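Peptide amidase (Stenotrophomonas maltophilia, PDB 1M22) probably hydrolyses amide bonds, acting as a peptide amidase of the amidase signature family. Local coordinates at residues 52-57 / 93-97; 283-289 / 416-420. All coordinates share one frame; numbering follows the deposited sequence.

Contact 1: residues 52-57 / 93-97; sequences IELNPD and PMATS
Glu53 reaches across to the backbone of 93-97, where its OE1 accepts the N-H of Ala95 at 3.0 Å between OE1 and N. The bond is moderately bent (152° at the hydrogen) and arrives on the syn side of the carboxylate, 23° out of its plane. An extended chain, with CG anti to the backbone N (chi1 -170°), carries the carboxylate that far. OE2 lies against the Met94 backbone, 3.5 Å from Met94 CA. The Met94 side chain slants past that of Glu53 toward 52-57 and lies roughly perpendicular to Asn55, SD resting 3.6 Å from Asn55 CB. Farther along, the rings of Pro56 and Pro93 lie alongside each other, pointing opposite ways, CG to CG at 3.8 Å.

In the second shell, Asn55 OD1 closes an Asx turn by accepting Asp57 N at 2.9 Å, with the donor well above the carbonyl plane, while ND2 binds Val124 O and Glu61. Arg148 forms a salt bridge with Glu53 OE1 and also bonds Ser97 OG, which Asp87 holds too. This shared oxygen of Glu53 links edge strand 51-54 to the loop after strand 82-86, which carries active-site Lys86, and the two donors would probably stabilise the carboxylate's negative charge.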
# COMPACT_ATOMS: atom_id res chain seq x y z
N ILE A 52 -15.46 -0.35 1.59
CA ILE A 52 -16.23 0.54 2.44
C ILE A 52 -17.32 1.31 1.67
O ILE A 52 -18.34 1.69 2.24
CB ILE A 52 -15.27 1.50 3.20
CG1 ILE A 52 -16.03 2.25 4.30
CG2 ILE A 52 -14.60 2.46 2.23
CD1 ILE A 52 -15.13 3.06 5.22
N GLU A 53 -17.11 1.52 0.37
CA GLU A 53 -18.11 2.22 -0.44
C GLU A 53 -17.94 1.90 -1.91
O GLU A 53 -16.83 1.91 -2.44
CB GLU A 53 -18.02 3.74 -0.25
CG GLU A 53 -19.19 4.50 -0.89
CD GLU A 53 -19.07 6.02 -0.83
OE1 GLU A 53 -18.20 6.53 -0.09
OE2 GLU A 53 -19.86 6.70 -1.51
N LEU A 54 -19.05 1.61 -2.58
CA LEU A 54 -19.01 1.31 -4.01
C LEU A 54 -19.17 2.61 -4.78
O LEU A 54 -19.80 3.55 -4.30
CB LEU A 54 -20.15 0.36 -4.39
CG LEU A 54 -20.08 -1.07 -3.83
CD1 LEU A 54 -21.37 -1.81 -4.15
CD2 LEU A 54 -18.89 -1.79 -4.44
N ASN A 55 -18.58 2.66 -5.97
CA ASN A 55 -18.70 3.83 -6.81
C ASN A 55 -20.00 3.69 -7.59
O ASN A 55 -20.15 2.78 -8.40
CB ASN A 55 -17.52 3.91 -7.78
CG ASN A 55 -17.65 5.05 -8.77
OD1 ASN A 55 -18.50 5.93 -8.61
ND2 ASN A 55 -16.81 5.05 -9.79
N PRO A 56 -20.97 4.59 -7.35
CA PRO A 56 -22.24 4.50 -8.07
C PRO A 56 -22.08 4.65 -9.58
O PRO A 56 -22.95 4.23 -10.35
CB PRO A 56 -23.07 5.62 -7.46
CG PRO A 56 -22.04 6.64 -7.10
CD PRO A 56 -20.95 5.79 -6.49
N ASP A 57 -20.96 5.23 -10.01
CA ASP A 57 -20.70 5.43 -11.43
C ASP A 57 -19.78 4.39 -12.05
O ASP A 57 -19.32 4.57 -13.18
CB ASP A 57 -20.10 6.82 -11.68
CG ASP A 57 -21.03 7.94 -11.30
OD1 ASP A 57 -22.26 7.76 -11.41
OD2 ASP A 57 -20.53 9.02 -10.91
N PRO A 93 -17.46 10.23 -7.23
CA PRO A 93 -18.41 10.97 -6.38
C PRO A 93 -18.58 10.35 -5.00
O PRO A 93 -19.55 10.63 -4.29
CB PRO A 93 -19.69 10.90 -7.19
CG PRO A 93 -19.64 9.48 -7.68
CD PRO A 93 -18.19 9.29 -8.10
N MET A 94 -17.65 9.48 -4.62
CA MET A 94 -17.71 8.81 -3.33
C MET A 94 -17.18 9.70 -2.22
O MET A 94 -16.57 10.74 -2.47
CB MET A 94 -16.88 7.53 -3.38
CG MET A 94 -17.27 6.58 -4.49
SD MET A 94 -15.90 5.56 -5.04
CE MET A 94 -15.20 6.61 -6.31
N ALA A 95 -17.43 9.30 -0.98
CA ALA A 95 -16.93 10.05 0.15
C ALA A 95 -15.50 9.59 0.37
O ALA A 95 -15.09 8.55 -0.15
CB ALA A 95 -17.76 9.77 1.39
N THR A 96 -14.73 10.38 1.11
CA THR A 96 -13.36 10.03 1.46
C THR A 96 -13.38 10.26 2.97
O THR A 96 -13.25 11.39 3.44
CB THR A 96 -12.33 10.94 0.77
OG1 THR A 96 -12.41 10.75 -0.65
CG2 THR A 96 -10.92 10.60 1.23
N SER A 97 -13.56 9.18 3.71
CA SER A 97 -13.71 9.26 5.16
C SER A 97 -12.56 8.86 6.06
O SER A 97 -12.61 9.14 7.26
CB SER A 97 -14.92 8.43 5.58
OG SER A 97 -14.65 7.04 5.44

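Contact 2: residues 283-289 / 416-420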
# COMPACT_ATOMS: atom_id res chain seq x y z
N LEU A 283 13.71 -11.91 13.15
CA LEU A 283 12.61 -12.34 12.30
C LEU A 283 12.98 -13.57 11.47
O LEU A 283 12.11 -14.33 11.05
CB LEU A 283 12.18 -11.20 11.38
CG LEU A 283 10.87 -11.38 10.60
CD1 LEU A 283 9.73 -11.69 11.57
CD2 LEU A 283 10.57 -10.12 9.80
N LEU A 284 14.28 -13.78 11.25
CA LEU A 284 14.74 -14.93 10.48
C LEU A 284 14.47 -16.23 11.25
O LEU A 284 14.40 -17.30 10.65
CB LEU A 284 16.24 -14.83 10.19
CG LEU A 284 16.74 -13.67 9.32
CD1 LEU A 284 18.26 -13.76 9.22
CD2 LEU A 284 16.11 -13.74 7.94
N LYS A 285 14.33 -16.12 12.57
CA LYS A 285 14.09 -17.28 13.41
C LYS A 285 12.64 -17.41 13.86
O LYS A 285 12.32 -18.22 14.73
CB LYS A 285 15.01 -17.25 14.63
CG LYS A 285 16.49 -17.10 14.28
CD LYS A 285 16.95 -18.13 13.25
CE LYS A 285 16.84 -19.55 13.77
NZ LYS A 285 17.29 -20.54 12.75
N TYR A 286 11.77 -16.60 13.28
CA TYR A 286 10.35 -16.63 13.59
C TYR A 286 9.87 -18.05 13.29
O TYR A 286 10.32 -18.68 12.33
CB TYR A 286 9.63 -15.60 12.70
CG TYR A 286 8.13 -15.51 12.87
CD1 TYR A 286 7.28 -16.32 12.13
CD2 TYR A 286 7.57 -14.56 13.73
CE1 TYR A 286 5.89 -16.20 12.24
CE2 TYR A 286 6.19 -14.43 13.84
CZ TYR A 286 5.36 -15.25 13.09
OH TYR A 286 3.99 -15.10 13.18
N ARG A 287 8.99 -18.58 14.14
CA ARG A 287 8.50 -19.94 13.97
C ARG A 287 8.03 -20.26 12.55
O ARG A 287 7.09 -19.65 12.04
CB ARG A 287 7.35 -20.21 14.95
CG ARG A 287 6.89 -21.67 14.98
CD ARG A 287 5.70 -21.86 15.90
NE ARG A 287 4.50 -21.19 15.40
CZ ARG A 287 3.87 -21.52 14.28
NH1 ARG A 287 4.32 -22.51 13.52
NH2 ARG A 287 2.78 -20.85 13.90
N GLY A 288 8.70 -21.23 11.92
CA GLY A 288 8.34 -21.63 10.56
C GLY A 288 9.01 -20.83 9.46
O GLY A 288 8.90 -21.18 8.28
N MET A 289 9.73 -19.78 9.83
CA MET A 289 10.39 -18.92 8.85
C MET A 289 11.70 -19.44 8.24
O MET A 289 11.91 -19.29 7.03
CB MET A 289 10.65 -17.54 9.47
CG MET A 289 11.01 -16.45 8.45
SD MET A 289 9.61 -15.99 7.38
CE MET A 289 8.68 -14.93 8.47
N PRO A 416 12.39 -11.20 5.49
CA PRO A 416 10.97 -11.57 5.51
C PRO A 416 10.30 -10.23 5.83
O PRO A 416 10.84 -9.44 6.59
CB PRO A 416 10.88 -12.53 6.69
CG PRO A 416 12.26 -13.12 6.78
CD PRO A 416 13.15 -11.93 6.52
N THR A 417 9.13 -9.97 5.25
CA THR A 417 8.45 -8.71 5.50
C THR A 417 7.96 -8.57 6.94
O THR A 417 8.18 -7.55 7.59
CB THR A 417 7.26 -8.55 4.54
OG1 THR A 417 7.74 -8.71 3.19
CG2 THR A 417 6.62 -7.17 4.68
N THR A 418 7.31 -9.62 7.43
CA THR A 418 6.77 -9.62 8.78
C THR A 418 6.39 -11.06 9.12
O THR A 418 6.76 -11.99 8.40
CB THR A 418 5.54 -8.69 8.88
OG1 THR A 418 5.08 -8.64 10.24
CG2 THR A 418 4.40 -9.18 7.98
N GLY A 419 5.67 -11.26 10.22
CA GLY A 419 5.24 -12.59 10.60
C GLY A 419 3.91 -12.89 9.93
O GLY A 419 3.57 -12.27 8.92
N VAL A 420 3.15 -13.83 10.48
CA VAL A 420 1.85 -14.16 9.90
C VAL A 420 0.70 -13.49 10.64
O VAL A 420 0.87 -12.96 11.74
CB VAL A 420 1.61 -15.68 9.89
CG1 VAL A 420 2.66 -16.37 9.04
CG2 VAL A 420 1.62 -16.23 11.31
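The Tyr286 ring lays one face against Gly419, whose CA sits 4.0 Å from the ring centroid and 23° off the normal, a CH-pi contact displaced toward the rim near CZ. Phe431 meets the same tyrosine edge-to-face. At the end of the ring, OH accepts the N-H of Val420, 3.1 Å from OH to N and nearly straight at 172°. Val420 CG2 also lies close to this oxygen, at 3.2 Å. With CG anti to the backbone N (chi1 179°), the ring extends from its own chain toward 416-420. It lies directly on the glycine backbone, with Tyr286 CZ 3.6 Å from Gly419 CA.

At the other end of the contact, away from the ring, the pyrrolidine of Pro416 is packed by Leu283, Leu284 and Met289 of the facing segment, and Ile293 of helix 289-302 touches it too. Leu283 CD2 is 3.9 Å from Pro416 CB, Leu284 CD2 meets Pro416 CD at 3.7 Å, and Met289, bent at chi2 and chi3, brings SD and CE against CB. Met289 CE also approaches Thr418 O at 3.5 Å. A type II turn from Tyr286 to Met289, with Gly288 at its third position, leads into helix 289-302. Apolar packing thus joins the loop after strand 275-279 to the end of neighbouring parallel strand 412-416 and its following loop, while one phenol-to-amide bond and the glycine CH-pi contact, together with Phe431, orient the Tyr286 ring.

Overall arrangement
Contacts 1 and 2 lie on opposite sides of the chain's centre, 37 Å apart between centres and about 23 Å between nearest atoms, yet both bear on the same eleven-stranded mixed sheet. Contact 1 involves one of its two outermost strands, 51-54, and is only partly buried; contact 2 lies toward the other edge of the sheet, where strand 412-416 ends and in the loop after strand 275-279, and is buried. Neither pairs two strands directly. Each has one hydrogen bond across it, both donated by a backbone N-H, but the acceptors differ: a carboxylate shared with an arginine in contact 1, a phenol oxygen next to a valine methyl in contact 2. The buried areas are similar, 345 and 370 Å².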